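Endopolygalacturonase (Chondrostereum purpureum, PDB 1K5C) probably hydrolyses internal alpha-1,4 linkages between galacturonosyl units of pectic polygalacturonan, as a family 28 glycoside hydrolase. Local coordinates at residues V256-G270 and R295-W309. Sequence-based numbering, arbitrary orientation.
Sequences VLISQSYPDDVGNPG and RVTVECGNCSGNWNW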
loop_
_atom_site.group_PDB
_atom_site.type_symbol
_atom_site.label_atom_id
_atom_site.label_comp_id
_atom_site.label_asym_id
_atom_site.label_seq_id
_atom_site.Cartn_x
_atom_site.Cartn_y
_atom_site.Cartn_z
ATOM N N VAL A 256 -16.632 -4.056 1.963
ATOM C CA VAL A 256 -16.209 -2.843 2.621
ATOM C C VAL A 256 -16.198 -3.110 4.104
ATOM O O VAL A 256 -17.191 -3.566 4.659
ATOM C CB VAL A 256 -17.189 -1.656 2.334
ATOM C CG1 VAL A 256 -16.802 -0.393 3.089
ATOM C CG2 VAL A 256 -17.358 -1.398 0.829
ATOM N N LEU A 257 -15.049 -2.782 4.785
ATOM C CA LEU A 257 -14.999 -2.816 6.236
ATOM C C LEU A 257 -14.359 -1.513 6.711
ATOM O O LEU A 257 -13.206 -1.235 6.427
ATOM C CB LEU A 257 -14.230 -4.030 6.784
ATOM C CG LEU A 257 -14.073 -4.072 8.331
ATOM C CD1 LEU A 257 -15.421 -4.187 9.030
ATOM C CD2 LEU A 257 -13.162 -5.214 8.739
ATOM N N ILE A 258 -15.183 -0.696 7.386
ATOM C CA ILE A 258 -14.752 0.588 7.958
ATOM C C ILE A 258 -14.891 0.393 9.448
ATOM O O ILE A 258 -16.026 0.220 9.911
ATOM C CB ILE A 258 -15.558 1.736 7.376
ATOM C CG1 ILE A 258 -15.111 1.898 5.861
ATOM C CG2 ILE A 258 -15.315 3.028 8.152
ATOM C CD1 ILE A 258 -16.030 2.777 5.061
ATOM N N SER A 259 -13.774 0.371 10.180
ATOM C CA SER A 259 -13.838 -0.061 11.561
ATOM C C SER A 259 -12.804 0.618 12.439
ATOM O O SER A 259 -11.647 0.777 12.083
ATOM C CB SER A 259 -13.606 -1.574 11.628
ATOM O OG SER A 259 -13.484 -1.984 13.007
ATOM N N GLN A 260 -13.284 1.023 13.630
ATOM C CA GLN A 260 -12.453 1.585 14.674
ATOM C C GLN A 260 -12.197 0.578 15.806
ATOM O O GLN A 260 -11.801 0.990 16.912
ATOM C CB GLN A 260 -13.096 2.893 15.184
ATOM C CG GLN A 260 -12.950 3.991 14.144
ATOM C CD GLN A 260 -13.866 5.184 14.366
ATOM O OE1 GLN A 260 -14.963 5.074 14.947
ATOM N NE2 GLN A 260 -13.464 6.343 13.879
ATOM N N SER A 261 -12.322 -0.695 15.519
ATOM C CA SER A 261 -12.089 -1.775 16.496
ATOM C C SER A 261 -10.760 -2.503 16.284
ATOM O O SER A 261 -10.508 -3.504 16.992
ATOM C CB SER A 261 -13.217 -2.794 16.455
ATOM O OG SER A 261 -14.462 -2.154 16.817
ATOM N N TYR A 262 -9.946 -2.074 15.319
ATOM C CA TYR A 262 -8.766 -2.886 14.949
ATOM C C TYR A 262 -7.909 -3.141 16.162
ATOM O O TYR A 262 -7.644 -2.240 16.981
ATOM C CB TYR A 262 -8.007 -2.100 13.807
ATOM C CG TYR A 262 -6.970 -2.926 13.166
ATOM C CD1 TYR A 262 -7.315 -3.756 12.053
ATOM C CD2 TYR A 262 -5.687 -2.916 13.666
ATOM C CE1 TYR A 262 -6.268 -4.515 11.547
ATOM C CE2 TYR A 262 -4.652 -3.675 13.161
ATOM C CZ TYR A 262 -4.986 -4.494 12.042
ATOM O OH TYR A 262 -4.074 -5.325 11.394
ATOM N N PRO A 263 -7.355 -4.360 16.305
ATOM C CA PRO A 263 -7.287 -5.426 15.286
ATOM C C PRO A 263 -8.575 -6.251 15.105
ATOM O O PRO A 263 -8.669 -7.077 14.199
ATOM C CB PRO A 263 -6.177 -6.336 15.812
ATOM C CG PRO A 263 -6.209 -6.141 17.316
ATOM C CD PRO A 263 -6.470 -4.639 17.476
ATOM N N ASP A 264 -9.581 -6.062 15.971
ATOM C CA ASP A 264 -10.844 -6.733 15.795
ATOM C C ASP A 264 -11.646 -6.074 14.681
ATOM O O ASP A 264 -11.518 -4.858 14.434
ATOM C CB ASP A 264 -11.625 -6.678 17.092
ATOM C CG ASP A 264 -10.966 -7.449 18.228
ATOM O OD1 ASP A 264 -10.592 -8.612 17.996
ATOM O OD2 ASP A 264 -10.860 -6.870 19.325
ATOM N N ASP A 265 -12.519 -6.843 14.022
ATOM C CA ASP A 265 -13.406 -6.252 13.017
ATOM C C ASP A 265 -14.504 -5.388 13.677
ATOM O O ASP A 265 -14.777 -4.286 13.130
ATOM C CB ASP A 265 -14.016 -7.377 12.163
ATOM C CG ASP A 265 -13.033 -8.139 11.307
ATOM O OD1 ASP A 265 -11.903 -7.717 10.972
ATOM O OD2 ASP A 265 -13.449 -9.291 10.915
ATOM N N VAL A 266 -15.080 -5.840 14.746
ATOM C CA VAL A 266 -16.154 -5.123 15.435
ATOM C C VAL A 266 -15.950 -5.290 16.947
ATOM O O VAL A 266 -15.119 -6.102 17.394
ATOM C CB VAL A 266 -17.532 -5.640 15.007
ATOM C CG1 VAL A 266 -17.784 -5.489 13.504
ATOM C CG2 VAL A 266 -17.723 -7.101 15.364
ATOM N N GLY A 267 -16.755 -4.517 17.685
ATOM C CA GLY A 267 -16.805 -4.557 19.143
ATOM C C GLY A 267 -16.081 -3.403 19.793
ATOM O O GLY A 267 -14.898 -3.117 19.460
ATOM N N ASN A 268 -16.729 -2.711 20.701
ATOM C CA ASN A 268 -16.136 -1.665 21.536
ATOM C C ASN A 268 -15.249 -0.807 20.642
ATOM O O ASN A 268 -14.084 -0.615 20.976
ATOM C CB ASN A 268 -15.358 -2.266 22.700
ATOM C CG ASN A 268 -14.702 -1.447 23.798
ATOM O OD1 ASN A 268 -13.662 -1.719 24.539
ATOM N ND2 ASN A 268 -15.329 -0.288 24.054
ATOM N N PRO A 269 -15.791 -0.202 19.560
ATOM C CA PRO A 269 -14.921 0.632 18.709
ATOM C C PRO A 269 -14.407 1.839 19.467
ATOM O O PRO A 269 -15.056 2.456 20.304
ATOM C CB PRO A 269 -15.827 1.000 17.528
ATOM C CG PRO A 269 -17.214 1.008 18.187
ATOM C CD PRO A 269 -17.180 -0.259 19.088
ATOM N N GLY A 270 -13.184 2.224 19.106
ATOM C CA GLY A 270 -12.559 3.403 19.697
ATOM C C GLY A 270 -13.188 4.701 19.214
ATOM O O GLY A 270 -13.846 4.776 18.178
ATOM N N ARG A 295 -21.097 -8.124 2.840
ATOM C CA ARG A 295 -21.044 -6.996 1.890
ATOM C C ARG A 295 -20.375 -5.760 2.501
ATOM O O ARG A 295 -19.267 -5.402 2.091
ATOM C CB ARG A 295 -22.448 -6.693 1.344
ATOM C CG ARG A 295 -22.950 -7.845 0.418
ATOM C CD ARG A 295 -24.235 -7.484 -0.270
ATOM N NE ARG A 295 -25.434 -7.299 0.553
ATOM C CZ ARG A 295 -26.212 -8.342 0.906
ATOM N NH1 ARG A 295 -25.906 -9.600 0.614
ATOM N NH2 ARG A 295 -27.324 -8.112 1.614
ATOM N N VAL A 296 -21.046 -5.127 3.458
ATOM C CA VAL A 296 -20.532 -3.887 4.071
ATOM C C VAL A 296 -20.745 -3.920 5.572
ATOM O O VAL A 296 -21.868 -4.125 6.038
ATOM C CB VAL A 296 -21.293 -2.683 3.487
ATOM C CG1 VAL A 296 -20.918 -1.379 4.212
ATOM C CG2 VAL A 296 -21.078 -2.542 1.987
ATOM N N THR A 297 -19.688 -3.634 6.324
ATOM C CA THR A 297 -19.819 -3.335 7.750
ATOM C C THR A 297 -19.103 -2.001 8.028
ATOM O O THR A 297 -17.959 -1.808 7.589
ATOM C CB THR A 297 -19.294 -4.450 8.652
ATOM O OG1 THR A 297 -20.317 -5.496 8.598
ATOM C CG2 THR A 297 -19.073 -4.052 10.112
ATOM N N VAL A 298 -19.798 -1.140 8.767
ATOM C CA VAL A 298 -19.245 0.100 9.300
ATOM C C VAL A 298 -19.378 -0.005 10.818
ATOM O O VAL A 298 -20.500 -0.186 11.310
ATOM C CB VAL A 298 -20.014 1.330 8.772
ATOM C CG1 VAL A 298 -19.504 2.595 9.469
ATOM C CG2 VAL A 298 -19.879 1.418 7.245
ATOM N N GLU A 299 -18.243 0.098 11.525
ATOM C CA GLU A 299 -18.198 -0.012 12.992
ATOM C C GLU A 299 -17.478 1.216 13.533
ATOM O O GLU A 299 -16.266 1.235 13.696
ATOM C CB GLU A 299 -17.499 -1.330 13.391
ATOM C CG GLU A 299 -17.407 -1.507 14.909
ATOM C CD GLU A 299 -18.620 -2.137 15.551
ATOM O OE1 GLU A 299 -19.647 -2.321 14.897
ATOM O OE2 GLU A 299 -18.525 -2.483 16.761
ATOM N N CYS A 300 -18.265 2.248 13.814
ATOM C CA CYS A 300 -17.748 3.535 14.274
ATOM C C CYS A 300 -18.011 3.734 15.760
ATOM O O CYS A 300 -19.155 3.621 16.217
ATOM C CB CYS A 300 -18.462 4.717 13.583
ATOM S SG CYS A 300 -18.019 4.951 11.846
ATOM N N GLY A 301 -16.951 4.148 16.487
ATOM C CA GLY A 301 -17.115 4.839 17.768
ATOM C C GLY A 301 -17.157 6.325 17.593
ATOM O O GLY A 301 -17.721 7.009 18.483
ATOM N N ASN A 302 -16.589 6.900 16.522
ATOM C CA ASN A 302 -16.580 8.341 16.348
ATOM C C ASN A 302 -16.432 8.626 14.839
ATOM O O ASN A 302 -15.311 8.558 14.295
ATOM C CB ASN A 302 -15.449 8.972 17.170
ATOM C CG ASN A 302 -15.451 10.490 17.085
ATOM O OD1 ASN A 302 -16.348 11.097 16.468
ATOM N ND2 ASN A 302 -14.448 11.108 17.730
ATOM N N CYS A 303 -17.561 8.892 14.181
ATOM C CA CYS A 303 -17.548 9.201 12.738
ATOM C C CYS A 303 -18.512 10.356 12.504
ATOM O O CYS A 303 -19.534 10.441 13.193
ATOM C CB CYS A 303 -18.037 8.011 11.899
ATOM S SG CYS A 303 -16.840 6.624 11.962
ATOM N N SER A 304 -18.187 11.205 11.524
ATOM C CA SER A 304 -18.952 12.392 11.241
ATOM C C SER A 304 -19.072 12.628 9.727
ATOM O O SER A 304 -18.223 12.189 8.926
ATOM C CB SER A 304 -18.274 13.634 11.848
ATOM O OG SER A 304 -18.444 13.630 13.271
ATOM N N GLY A 305 -20.080 13.411 9.355
ATOM C CA GLY A 305 -20.254 13.919 8.009
ATOM C C GLY A 305 -21.422 13.247 7.279
ATOM O O GLY A 305 -22.082 12.340 7.764
ATOM N N ASN A 306 -21.641 13.791 6.062
ATOM C CA ASN A 306 -22.680 13.251 5.146
ATOM C C ASN A 306 -21.948 12.400 4.139
ATOM O O ASN A 306 -21.359 12.901 3.176
ATOM C CB ASN A 306 -23.401 14.398 4.459
ATOM C CG ASN A 306 -24.181 15.222 5.501
ATOM O OD1 ASN A 306 -24.998 14.664 6.227
ATOM N ND2 ASN A 306 -23.873 16.490 5.591
ATOM N N TRP A 307 -21.951 11.088 4.418
ATOM C CA TRP A 307 -21.204 10.123 3.580
ATOM C C TRP A 307 -22.102 9.777 2.407
ATOM O O TRP A 307 -23.114 9.051 2.549
ATOM C CB TRP A 307 -20.890 8.885 4.413
ATOM C CG TRP A 307 -19.905 9.117 5.531
ATOM C CD1 TRP A 307 -19.492 10.308 6.082
ATOM C CD2 TRP A 307 -19.211 8.065 6.231
ATOM N NE1 TRP A 307 -18.533 10.043 7.100
ATOM C CE2 TRP A 307 -18.381 8.681 7.216
ATOM C CE3 TRP A 307 -19.204 6.654 6.149
ATOM C CZ2 TRP A 307 -17.585 7.923 8.080
ATOM C CZ3 TRP A 307 -18.409 5.919 7.011
ATOM C CH2 TRP A 307 -17.599 6.549 7.969
ATOM N N ASN A 308 -21.723 10.320 1.239
ATOM C CA ASN A 308 -22.528 10.063 0.007
ATOM C C ASN A 308 -21.962 8.769 -0.618
ATOM O O ASN A 308 -20.831 8.809 -1.128
ATOM C CB ASN A 308 -22.336 11.258 -0.943
ATOM C CG ASN A 308 -23.211 11.107 -2.190
ATOM O OD1 ASN A 308 -23.602 9.989 -2.553
ATOM N ND2 ASN A 308 -23.525 12.214 -2.803
ATOM N N TRP A 309 -22.717 7.688 -0.482
ATOM C CA TRP A 309 -22.316 6.385 -1.003
ATOM C C TRP A 309 -23.185 5.999 -2.208
ATOM O O TRP A 309 -23.342 4.836 -2.559
ATOM C CB TRP A 309 -22.434 5.313 0.094
ATOM C CG TRP A 309 -21.317 5.433 1.107
ATOM C CD1 TRP A 309 -20.496 6.501 1.397
ATOM C CD2 TRP A 309 -20.890 4.349 1.971
ATOM N NE1 TRP A 309 -19.580 6.151 2.394
ATOM C CE2 TRP A 309 -19.814 4.844 2.748
ATOM C CE3 TRP A 309 -21.331 3.031 2.146
ATOM C CZ2 TRP A 309 -19.173 4.003 3.703
ATOM C CZ3 TRP A 309 -20.685 2.228 3.080
ATOM C CH2 TRP A 309 -19.619 2.727 3.848
#
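With CG beside its backbone N (chi1 -72°) and the chain extended beyond it, Gln260 lays its amide against the turn after Cys300, whereas Glu299, bent at chi2 (86°), turns its carboxylate toward the loop at Val266 and Gly267. The Gln260 amide is gripped at both ends. OE1 accepts the N-H of Asn302 at 2.9 Å and, more weakly, that of Gly301, while NE2 gives a nearly straight bond of 2.9 Å to Asn302 O; Asn302 O lies in the plane of the Gln260 amide, while NE2 stands above the plane of the Asn302 carbonyl. These bonds fix the rotation of the amide, which also runs beside Cys303 SG of the Cys300–Cys303 disulfide. At the carboxylate, Glu299 OE2 takes the N-H of Gly267 from above the carboxylate plane, at 2.9 Å. Val266 crosses the acid at about a right angle, its CB 3.7 Å from Glu299 CD, and Pro269 rests CG and CB on the backbone at Cys300 and Gly301. Ser259 OG, which receives the Ser261 N-H in an ST turn, donates to Asp265 O and ties the middle of the loop to the end of strand 256-259. Between the strands, backbone bonds alternate in parallel register, from Val256 N to Arg295 O as far as Gln260 N to Glu299 O, the shortest being Glu299 N to Ile258 O at 2.7 Å. On the inner face Ile258 meets the Trp309 ring obliquely, CD1 lying 3.6 Å from CZ2, and its CG2 approaches Trp307; Val256 and Val296 stand side by side. On the other face Leu257 touches Arg226, which, like Tyr262 in the loop, binds galacturonate. Stacked neighbouring strands around an apolar interior, with loops at the corners contributing to the substrate cleft, are characteristic of the right-handed parallel beta-helix of family 28 glycoside hydrolases.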